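Local coordinates for putative O-GlcNAcase nagJ (PDB 6PV5), which is probably a hexosaminidase of glycoside hydrolase family 84, represented here by its catalytic barrel with the flanking N-terminal and helical domains, at residues 41-45 / 214-218; 130-136 / 157-162; 413-417 / 553-557; 486-492 / 607-612. One frame throughout, in Å; residues are numbered along the deposited sequence.

Contact 1. Residues 41-45 / 214-218; sequences SIYPT and EYKMN
The pyrrolidine ring of Pro44 presses on the backbone of Tyr215, with Pro44 CG 3.3 Å from Tyr215 O and the Pro44 CD atom equally near. Pro44 follows a cis peptide bond, and the carbonyl of Tyr43 just before it meets the edge of the Tyr215 ring, Tyr43 O lying 3.6 Å from Tyr215 CD1. The two tyrosine side chains cross at about a right angle; Tyr215 CD1 comes to the edge of the Tyr43 ring, near its plane, 3.9 Å from Tyr43 CD2. Beyond this dry part Tyr43 OH bonds to Ser467, and helices 446-457 and 464-476 touch both tyrosine side chains. The other side is wet. Lys216 runs straight up to CE and bends at its last torsion (chi4 96°), turning NZ to two waters. Water 1 accepts from Lys216 NZ at 3.0 Å and donates to Tyr43 O and Glu214 O; water 2 accepts from Lys216 NZ at 2.7 Å and donates to Pro44 O. Between N-terminal domain and barrel loop the polar link of these segments runs through the waters, with no direct hydrogen bond. NZ's three partners, both waters and Ser161 OG, are neutral oxygens, consistent with a charged lysine whose influence passes to the carbonyls through water.

Contact 2. Residues 130-136 / 157-162; sequences EGYVLVT and YGVKSL
Tyr132 CA and Gly158 CA approach to 5.9 Å, the nearest CA pair between strand 132-136 and helix 157-162. The short axes pass 8.4 Å apart and their N-to-C directions differ by 36°, so strand and helix run broadly alongside. Alternate strand residues, Tyr132, Leu134 and Thr136, direct their CB atoms at the helix. Tyr132 has CG between the backbone N and the carbonyl carbon (chi1 65°), which lays its ring over the helix backbone: Gly158 CA sits 3.9 Å from the Tyr132 ring centroid and 17° off the normal, a CH-pi contact, with Tyr157 O toward the rim of the same face. At the far end of the ring, Tyr132 OH and Ser161 OG are joined by a short hydrogen bond of 2.5 Å; Ser161 OG also bonds Lys216 NZ. The arrangement is a helix packed on one face of a mixed sheet, in the domain related to domain 2 of family 20 hydrolases, with strands 144-149 and 174-182 flanking 132-137. Further along, the two methyls of Leu134 sit about Gly158 O, each 3.8 Å from it, CD1 also 4.2 Å from Leu162 CB. At the other end Glu130 CB packs 4.0 Å from Tyr157 CE2, while the carboxylate runs alongside the ring toward its hydroxyl end, where Arg189 makes a salt bridge and Asn218 a hydrogen bond.

Contact 3. Residues 413-417 / 553-557; sequences DKMAL and QLDSH
Met415 sets its CG over the imidazole face of His557, the two side chains crossing at about a right angle. Met415 CG sits 4.1 Å from the His557 ring centroid, close to the normal and over the centre of one face, the geometry of a CH-pi contact; SD stands farther off and oblique. The chain of Met415 folds at chi2 (-61°) instead of running straight on, and this bend carries CE round to the helix backbone, 3.3 Å from Gln553 O and 4.1 Å from Gln553 CB. The same CG touches a second side chain, Met415 CG to Leu554 CD2 being 3.6 Å, so CG fits into the corner formed by Leu554 and His557. Leu417 CD1 adds a looser touch of 4.4 Å to Leu554 CD2. His557 holds CG anti to the carbonyl carbon, which points the ring from helix 548-579 at the loop so that NE2 donates to Asp413 O at 2.7 Å with an N-H...O angle of 159°. The acceptor lies near the ring plane, whereas the donor stands above the carbonyl plane, 43° out of it. The helix is kinked here, Ser556 N and His557 N lacking bonds to the preceding turn. Phe486 of helix 480-487 touches both His557 and Leu417, placing the contact where the loop before barrel strand 431-436 meets the helical domain. Since a carbonyl oxygen can only accept, NE2 must be taken as carrying the proton, while the charge of the ring is not seen; the carboxylate of Asp413, its OD1 6.3 Å from His557 NE2, may slightly favour a positive ring.

Contact 4. Residues 486-492 / 607-612; sequences FANHSTR and IANNVV
His489 and Ala608 meet in a mostly buried loop-to-loop contact with one backbone hydrogen bond, between the type I turn from Ala487 to Ser490 and the connection from helix 583-601 to helix 612-619. Ala608 N donates to His489 O at 3.0 Å with an N-H...O angle of 151°. Next to this bond the His489 side chain lies against the other loop: its ND1 is 3.9 Å from Ala608 CB, and its CE1 meets Val612 CG2 at 3.7 Å, at the ring edge and near its plane. Glu530 accepts from His489 NE2, which would help to hold the imidazole in this orientation. On the other side Ile607 points CD1 between Phe486 and Ser490, 3.3 Å from Phe486 CE1 and 3.9 Å from Ser490 CB; its chi2 (147°) is not staggered, so that tight spot may be strained. The outer end is looser: Arg492 CG passes 4.0 Å from Asn610 ND2, while its guanidinium runs on to Pro380 O, and a water accepting from Asn609 ND2 reaches Arg492 O only weakly. Helix 548-579 backs the apolar part, Tyr564 touching Ile607 and Val612; Val611 packs on helix 501-515, and Ala487 and Thr491 lie against Trp468 of helix 464-476.

How the contacts relate
The four contacts form two clusters. Contact 2 lies within the N-terminal domain, and contact 1 joins that domain to the barrel loop before strand 219-222; their centres are 10 Å apart, the segments of contact 2 fall in sequence between those of contact 1, and the salt bridge of Glu214 with Lys160 ties them. Contacts 3 and 4, also 10 Å apart, alternate along the chain, joined where Ser490 OG bonds Met415 O and Lys414 NZ bonds Arg492 O. Centres of contacts 2 and 3 lie about 36 Å apart, on opposite sides of the chain centre. Contacts 1 and 3 thus link barrel loops to the N-terminal and helical domains respectively, contact 4 extending the second junction, away from the predicted proton donor Asp305.

Contact 1. Residues 41-45 / 214-218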
# COMPACT_ATOMS: atom_id res chain seq x y z
N SER A 41 -12.43 14.29 -7.61
CA SER A 41 -11.32 13.39 -7.37
C SER A 41 -11.74 12.24 -6.45
O SER A 41 -12.03 12.46 -5.28
CB SER A 41 -10.14 14.12 -6.79
OG SER A 41 -9.12 13.21 -6.42
N ILE A 42 -11.76 11.02 -7.01
CA ILE A 42 -12.04 9.82 -6.25
C ILE A 42 -10.80 8.95 -6.28
O ILE A 42 -10.24 8.68 -7.33
CB ILE A 42 -13.27 9.07 -6.78
CG1 ILE A 42 -14.46 10.00 -7.04
CG2 ILE A 42 -13.63 7.91 -5.85
CD1 ILE A 42 -14.99 10.68 -5.80
N TYR A 43 -10.38 8.50 -5.09
CA TYR A 43 -9.18 7.71 -4.96
C TYR A 43 -9.56 6.49 -4.13
O TYR A 43 -10.18 6.66 -3.08
CB TYR A 43 -8.13 8.53 -4.22
CG TYR A 43 -6.71 8.02 -4.29
CD1 TYR A 43 -5.93 8.25 -5.41
CD2 TYR A 43 -6.15 7.33 -3.23
CE1 TYR A 43 -4.62 7.81 -5.47
CE2 TYR A 43 -4.82 6.91 -3.26
CZ TYR A 43 -4.06 7.14 -4.40
OH TYR A 43 -2.77 6.72 -4.48
N PRO A 44 -9.23 5.25 -4.55
CA PRO A 44 -8.57 4.97 -5.83
C PRO A 44 -9.41 5.37 -7.04
O PRO A 44 -10.62 5.52 -6.91
CB PRO A 44 -8.45 3.44 -5.84
CG PRO A 44 -8.44 3.06 -4.37
CD PRO A 44 -9.41 4.03 -3.73
N THR A 45 -8.75 5.55 -8.20
CA THR A 45 -9.40 5.97 -9.43
C THR A 45 -10.47 4.96 -9.86
O THR A 45 -10.15 3.80 -10.14
CB THR A 45 -8.40 6.15 -10.57
OG1 THR A 45 -7.40 7.08 -10.14
CG2 THR A 45 -9.04 6.66 -11.85
N GLU A 214 -11.01 3.12 4.14
CA GLU A 214 -11.18 4.40 3.50
C GLU A 214 -10.81 4.34 2.01
O GLU A 214 -11.42 5.03 1.19
CB GLU A 214 -10.37 5.46 4.25
CG GLU A 214 -10.75 6.88 3.87
CD GLU A 214 -12.01 7.43 4.53
OE1 GLU A 214 -12.21 8.67 4.49
OE2 GLU A 214 -12.80 6.62 5.08
N TYR A 215 -9.83 3.49 1.68
CA TYR A 215 -9.26 3.50 0.34
C TYR A 215 -9.45 2.15 -0.36
O TYR A 215 -8.78 1.88 -1.36
CB TYR A 215 -7.83 4.05 0.39
CG TYR A 215 -7.85 5.50 0.81
CD1 TYR A 215 -8.26 6.47 -0.09
CD2 TYR A 215 -7.53 5.89 2.10
CE1 TYR A 215 -8.31 7.80 0.27
CE2 TYR A 215 -7.60 7.23 2.48
CZ TYR A 215 -7.99 8.18 1.56
OH TYR A 215 -8.09 9.50 1.87
N LYS A 216 -10.35 1.34 0.20
CA LYS A 216 -10.90 0.15 -0.45
C LYS A 216 -9.85 -0.96 -0.53
O LYS A 216 -9.91 -1.79 -1.44
CB LYS A 216 -11.50 0.48 -1.82
CG LYS A 216 -12.55 1.58 -1.85
CD LYS A 216 -13.15 1.81 -3.21
CE LYS A 216 -14.17 2.92 -3.24
NZ LYS A 216 -13.58 4.21 -3.66
N MET A 217 -8.92 -0.99 0.43
CA MET A 217 -8.09 -2.17 0.62
C MET A 217 -8.83 -3.11 1.57
O MET A 217 -9.28 -2.69 2.62
CB MET A 217 -6.74 -1.84 1.23
CG MET A 217 -6.00 -0.72 0.50
SD MET A 217 -4.26 -0.59 1.03
CE MET A 217 -3.54 -1.96 0.13
N ASN A 218 -8.86 -4.41 1.23
CA ASN A 218 -9.85 -5.30 1.80
C ASN A 218 -9.20 -6.34 2.69
O ASN A 218 -9.88 -7.26 3.11
CB ASN A 218 -10.74 -5.93 0.71
CG ASN A 218 -10.02 -6.86 -0.24
OD1 ASN A 218 -8.80 -7.06 -0.15
ND2 ASN A 218 -10.76 -7.48 -1.15
O HOH W 1 -11.82 5.23 -1.45
O HOH W 2 -12.53 3.92 -6.18

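Contact 2. Residues 130-136 / 157-162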
# COMPACT_ATOMS: atom_id res chain seq x y z
N GLU A 130 -17.47 -6.74 -4.92
CA GLU A 130 -17.05 -5.44 -4.42
C GLU A 130 -17.35 -4.34 -5.43
O GLU A 130 -17.10 -3.17 -5.15
CB GLU A 130 -15.56 -5.42 -4.01
CG GLU A 130 -15.21 -6.38 -2.88
CD GLU A 130 -13.71 -6.53 -2.60
OE1 GLU A 130 -12.91 -6.48 -3.56
OE2 GLU A 130 -13.36 -6.71 -1.41
N GLY A 131 -17.87 -4.70 -6.60
CA GLY A 131 -18.31 -3.70 -7.57
C GLY A 131 -19.47 -2.86 -7.01
O GLY A 131 -20.14 -3.29 -6.07
N TYR A 132 -19.66 -1.65 -7.56
CA TYR A 132 -20.78 -0.80 -7.18
C TYR A 132 -21.06 0.18 -8.31
O TYR A 132 -20.20 0.42 -9.16
CB TYR A 132 -20.51 -0.03 -5.89
CG TYR A 132 -19.39 0.98 -5.96
CD1 TYR A 132 -19.63 2.29 -6.38
CD2 TYR A 132 -18.08 0.64 -5.64
CE1 TYR A 132 -18.60 3.22 -6.47
CE2 TYR A 132 -17.05 1.55 -5.73
CZ TYR A 132 -17.31 2.85 -6.14
OH TYR A 132 -16.30 3.76 -6.25
N VAL A 133 -22.28 0.73 -8.30
CA VAL A 133 -22.59 1.91 -9.09
C VAL A 133 -22.99 3.04 -8.13
O VAL A 133 -23.59 2.78 -7.09
CB VAL A 133 -23.66 1.65 -10.17
CG1 VAL A 133 -23.95 2.90 -10.99
CG2 VAL A 133 -23.24 0.52 -11.11
N LEU A 134 -22.58 4.26 -8.48
CA LEU A 134 -22.87 5.45 -7.70
C LEU A 134 -23.31 6.54 -8.67
O LEU A 134 -22.60 6.87 -9.62
CB LEU A 134 -21.60 5.86 -6.93
CG LEU A 134 -21.69 7.14 -6.09
CD1 LEU A 134 -22.59 6.95 -4.88
CD2 LEU A 134 -20.30 7.57 -5.63
N VAL A 135 -24.53 7.06 -8.44
CA VAL A 135 -25.12 8.07 -9.30
C VAL A 135 -25.56 9.26 -8.44
O VAL A 135 -26.00 9.08 -7.31
CB VAL A 135 -26.31 7.52 -10.13
CG1 VAL A 135 -26.65 8.44 -11.30
CG2 VAL A 135 -26.07 6.10 -10.63
N THR A 136 -25.41 10.46 -8.99
CA THR A 136 -26.02 11.65 -8.42
C THR A 136 -26.57 12.49 -9.58
O THR A 136 -25.91 12.62 -10.61
CB THR A 136 -25.01 12.42 -7.57
OG1 THR A 136 -23.82 12.53 -8.36
CG2 THR A 136 -24.69 11.75 -6.26
N TYR A 157 -18.17 0.51 -0.16
CA TYR A 157 -17.24 1.24 -1.02
C TYR A 157 -17.96 2.33 -1.80
O TYR A 157 -17.36 3.35 -2.14
CB TYR A 157 -16.51 0.32 -2.01
CG TYR A 157 -15.53 -0.64 -1.38
CD1 TYR A 157 -14.98 -0.39 -0.13
CD2 TYR A 157 -15.16 -1.81 -2.03
CE1 TYR A 157 -14.11 -1.28 0.48
CE2 TYR A 157 -14.25 -2.69 -1.45
CZ TYR A 157 -13.73 -2.43 -0.20
OH TYR A 157 -12.87 -3.32 0.38
N GLY A 158 -19.24 2.10 -2.11
CA GLY A 158 -20.05 3.11 -2.77
C GLY A 158 -20.15 4.36 -1.91
O GLY A 158 -20.05 5.48 -2.42
N VAL A 159 -20.32 4.15 -0.60
CA VAL A 159 -20.45 5.24 0.35
C VAL A 159 -19.10 5.93 0.56
O VAL A 159 -19.05 7.15 0.72
CB VAL A 159 -21.05 4.76 1.69
CG1 VAL A 159 -21.12 5.89 2.70
CG2 VAL A 159 -22.41 4.10 1.51
N LYS A 160 -18.02 5.14 0.59
CA LYS A 160 -16.67 5.69 0.70
C LYS A 160 -16.41 6.62 -0.48
O LYS A 160 -15.79 7.67 -0.31
CB LYS A 160 -15.62 4.57 0.77
CG LYS A 160 -15.59 3.78 2.07
CD LYS A 160 -15.25 4.64 3.25
CE LYS A 160 -15.12 3.86 4.53
NZ LYS A 160 -14.54 4.70 5.61
N SER A 161 -16.89 6.23 -1.66
CA SER A 161 -16.73 7.09 -2.83
C SER A 161 -17.64 8.31 -2.71
O SER A 161 -17.26 9.39 -3.16
CB SER A 161 -16.97 6.35 -4.12
OG SER A 161 -15.93 5.43 -4.37
N LEU A 162 -18.83 8.12 -2.13
CA LEU A 162 -19.73 9.25 -1.93
C LEU A 162 -19.08 10.27 -0.99
O LEU A 162 -19.09 11.45 -1.30
CB LEU A 162 -21.11 8.80 -1.41
CG LEU A 162 -22.12 9.94 -1.23
CD1 LEU A 162 -22.54 10.55 -2.56
CD2 LEU A 162 -23.33 9.52 -0.39

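Contact 3. Residues 413-417 / 553-557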
# COMPACT_ATOMS: atom_id res chain seq x y z
N ASP A 413 17.68 3.14 7.50
CA ASP A 413 17.97 4.57 7.65
C ASP A 413 17.44 5.37 6.47
O ASP A 413 17.48 6.60 6.50
CB ASP A 413 19.48 4.84 7.73
CG ASP A 413 20.12 4.19 8.95
OD1 ASP A 413 19.50 4.27 10.04
OD2 ASP A 413 21.19 3.57 8.79
N LYS A 414 16.96 4.68 5.43
CA LYS A 414 16.30 5.40 4.34
C LYS A 414 14.80 5.12 4.35
O LYS A 414 14.41 3.96 4.33
CB LYS A 414 16.90 4.97 2.99
CG LYS A 414 16.36 5.79 1.83
CD LYS A 414 17.17 5.72 0.55
CE LYS A 414 16.65 6.76 -0.43
NZ LYS A 414 17.37 6.69 -1.74
N MET A 415 13.97 6.18 4.31
CA MET A 415 12.52 6.03 4.20
C MET A 415 12.13 5.86 2.73
O MET A 415 12.61 6.60 1.87
CB MET A 415 11.76 7.25 4.74
CG MET A 415 12.03 7.59 6.21
SD MET A 415 11.55 6.22 7.31
CE MET A 415 11.18 7.08 8.84
N ALA A 416 11.22 4.92 2.45
CA ALA A 416 10.65 4.78 1.12
C ALA A 416 9.35 5.57 1.09
O ALA A 416 8.40 5.21 1.79
CB ALA A 416 10.42 3.31 0.80
N LEU A 417 9.33 6.65 0.31
CA LEU A 417 8.20 7.56 0.29
C LEU A 417 7.66 7.69 -1.13
O LEU A 417 6.94 8.64 -1.43
CB LEU A 417 8.64 8.94 0.82
CG LEU A 417 9.14 8.97 2.27
CD1 LEU A 417 9.68 10.37 2.62
CD2 LEU A 417 8.01 8.60 3.22
N GLN A 553 8.83 10.85 12.68
CA GLN A 553 9.52 9.73 12.06
C GLN A 553 10.60 10.25 11.09
O GLN A 553 11.63 9.61 10.90
CB GLN A 553 8.51 8.82 11.37
CG GLN A 553 7.88 7.80 12.31
CD GLN A 553 6.59 7.22 11.76
OE1 GLN A 553 6.22 7.44 10.61
NE2 GLN A 553 5.88 6.48 12.59
N LEU A 554 10.35 11.42 10.51
CA LEU A 554 11.14 11.97 9.42
C LEU A 554 12.12 13.05 9.89
O LEU A 554 12.91 13.57 9.10
CB LEU A 554 10.14 12.60 8.45
CG LEU A 554 9.23 11.58 7.74
CD1 LEU A 554 8.27 12.28 6.79
CD2 LEU A 554 10.06 10.54 7.01
N ASP A 555 12.09 13.40 11.18
CA ASP A 555 12.77 14.63 11.59
C ASP A 555 14.26 14.63 11.28
O ASP A 555 14.76 15.65 10.81
CB ASP A 555 12.57 15.07 13.04
CG ASP A 555 13.10 16.50 13.24
OD1 ASP A 555 12.41 17.47 12.85
OD2 ASP A 555 14.23 16.63 13.72
N SER A 556 14.98 13.54 11.57
CA SER A 556 16.40 13.46 11.25
C SER A 556 16.65 13.58 9.74
O SER A 556 17.65 14.19 9.32
CB SER A 556 17.03 12.21 11.77
OG SER A 556 16.94 12.20 13.17
N HIS A 557 15.76 12.98 8.94
CA HIS A 557 15.85 13.05 7.48
C HIS A 557 15.72 14.49 7.01
O HIS A 557 16.47 14.91 6.14
CB HIS A 557 14.83 12.11 6.83
CG HIS A 557 15.15 10.68 7.15
ND1 HIS A 557 14.80 10.09 8.36
CD2 HIS A 557 15.83 9.74 6.47
CE1 HIS A 557 15.24 8.85 8.40
NE2 HIS A 557 15.86 8.60 7.23

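Contact 4. Residues 486-492 / 607-612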
# COMPACT_ATOMS: atom_id res chain seq x y z
N PHE A 486 10.61 17.01 -0.78
CA PHE A 486 11.38 16.14 0.11
C PHE A 486 11.32 14.69 -0.37
O PHE A 486 12.35 14.01 -0.52
CB PHE A 486 10.82 16.30 1.53
CG PHE A 486 11.35 15.34 2.56
CD1 PHE A 486 12.63 15.50 3.09
CD2 PHE A 486 10.56 14.31 3.04
CE1 PHE A 486 13.11 14.63 4.06
CE2 PHE A 486 11.04 13.43 4.00
CZ PHE A 486 12.31 13.59 4.52
N ALA A 487 10.09 14.20 -0.61
CA ALA A 487 9.88 12.79 -0.95
C ALA A 487 10.57 12.43 -2.27
O ALA A 487 11.00 11.29 -2.45
CB ALA A 487 8.40 12.50 -1.00
N ASN A 488 10.69 13.40 -3.17
CA ASN A 488 11.38 13.21 -4.44
C ASN A 488 12.78 12.63 -4.26
O ASN A 488 13.27 11.90 -5.12
CB ASN A 488 11.34 14.49 -5.29
CG ASN A 488 12.06 14.43 -6.62
OD1 ASN A 488 11.91 13.48 -7.39
ND2 ASN A 488 12.84 15.46 -6.92
N HIS A 489 13.42 12.92 -3.11
CA HIS A 489 14.79 12.47 -2.92
C HIS A 489 14.84 11.19 -2.09
O HIS A 489 15.90 10.81 -1.61
CB HIS A 489 15.63 13.56 -2.24
CG HIS A 489 15.85 14.77 -3.09
ND1 HIS A 489 16.99 14.95 -3.81
CD2 HIS A 489 15.06 15.84 -3.34
CE1 HIS A 489 16.93 16.10 -4.47
NE2 HIS A 489 15.75 16.66 -4.21
N SER A 490 13.70 10.51 -1.93
CA SER A 490 13.64 9.39 -0.99
C SER A 490 12.70 8.29 -1.50
O SER A 490 11.79 7.88 -0.76
CB SER A 490 13.13 9.90 0.34
OG SER A 490 13.57 9.05 1.39
N THR A 491 12.85 7.88 -2.77
CA THR A 491 11.88 6.97 -3.35
C THR A 491 12.53 5.61 -3.58
O THR A 491 11.88 4.59 -3.46
CB THR A 491 11.17 7.51 -4.60
OG1 THR A 491 12.14 7.79 -5.61
CG2 THR A 491 10.38 8.78 -4.33
N ARG A 492 13.83 5.61 -3.86
CA ARG A 492 14.50 4.41 -4.32
C ARG A 492 15.23 3.74 -3.16
O ARG A 492 16.11 4.34 -2.55
CB ARG A 492 15.45 4.78 -5.47
CG ARG A 492 16.30 3.65 -6.01
CD ARG A 492 15.49 2.67 -6.87
NE ARG A 492 16.33 1.59 -7.38
CZ ARG A 492 15.92 0.60 -8.18
NH1 ARG A 492 14.67 0.53 -8.59
NH2 ARG A 492 16.78 -0.31 -8.57
N ILE A 607 19.26 10.06 2.82
CA ILE A 607 18.34 10.74 1.94
C ILE A 607 19.15 11.40 0.83
O ILE A 607 20.25 11.88 1.10
CB ILE A 607 17.43 11.74 2.67
CG1 ILE A 607 16.41 12.31 1.69
CG2 ILE A 607 18.24 12.86 3.32
CD1 ILE A 607 15.08 12.63 2.27
N ALA A 608 18.64 11.41 -0.42
CA ALA A 608 19.33 12.12 -1.48
C ALA A 608 20.71 11.50 -1.72
O ALA A 608 21.60 12.18 -2.24
CB ALA A 608 19.45 13.60 -1.14
N ASN A 609 20.85 10.19 -1.43
CA ASN A 609 22.13 9.51 -1.32
C ASN A 609 22.60 8.95 -2.67
O ASN A 609 23.77 8.60 -2.79
CB ASN A 609 22.08 8.35 -0.31
CG ASN A 609 20.96 7.38 -0.64
OD1 ASN A 609 19.80 7.78 -0.72
ND2 ASN A 609 21.30 6.13 -0.89
N ASN A 610 21.71 8.87 -3.67
CA ASN A 610 22.05 8.34 -4.98
C ASN A 610 22.39 9.44 -6.00
O ASN A 610 23.05 9.16 -7.00
CB ASN A 610 20.91 7.50 -5.61
CG ASN A 610 20.53 6.28 -4.80
OD1 ASN A 610 21.39 5.60 -4.25
ND2 ASN A 610 19.25 5.98 -4.71
N VAL A 611 21.85 10.65 -5.82
CA VAL A 611 22.00 11.72 -6.82
C VAL A 611 22.75 12.93 -6.25
O VAL A 611 23.80 13.30 -6.76
CB VAL A 611 20.64 12.11 -7.42
CG1 VAL A 611 20.77 13.26 -8.42
CG2 VAL A 611 19.91 10.91 -8.05
N VAL A 612 22.23 13.54 -5.17
CA VAL A 612 22.81 14.78 -4.65
C VAL A 612 24.13 14.49 -3.94
O VAL A 612 25.11 15.23 -4.09
CB VAL A 612 21.82 15.56 -3.75
CG1 VAL A 612 22.48 16.77 -3.11
CG2 VAL A 612 20.60 16.03 -4.54
O HOH W 3 19.44 3.81 -1.73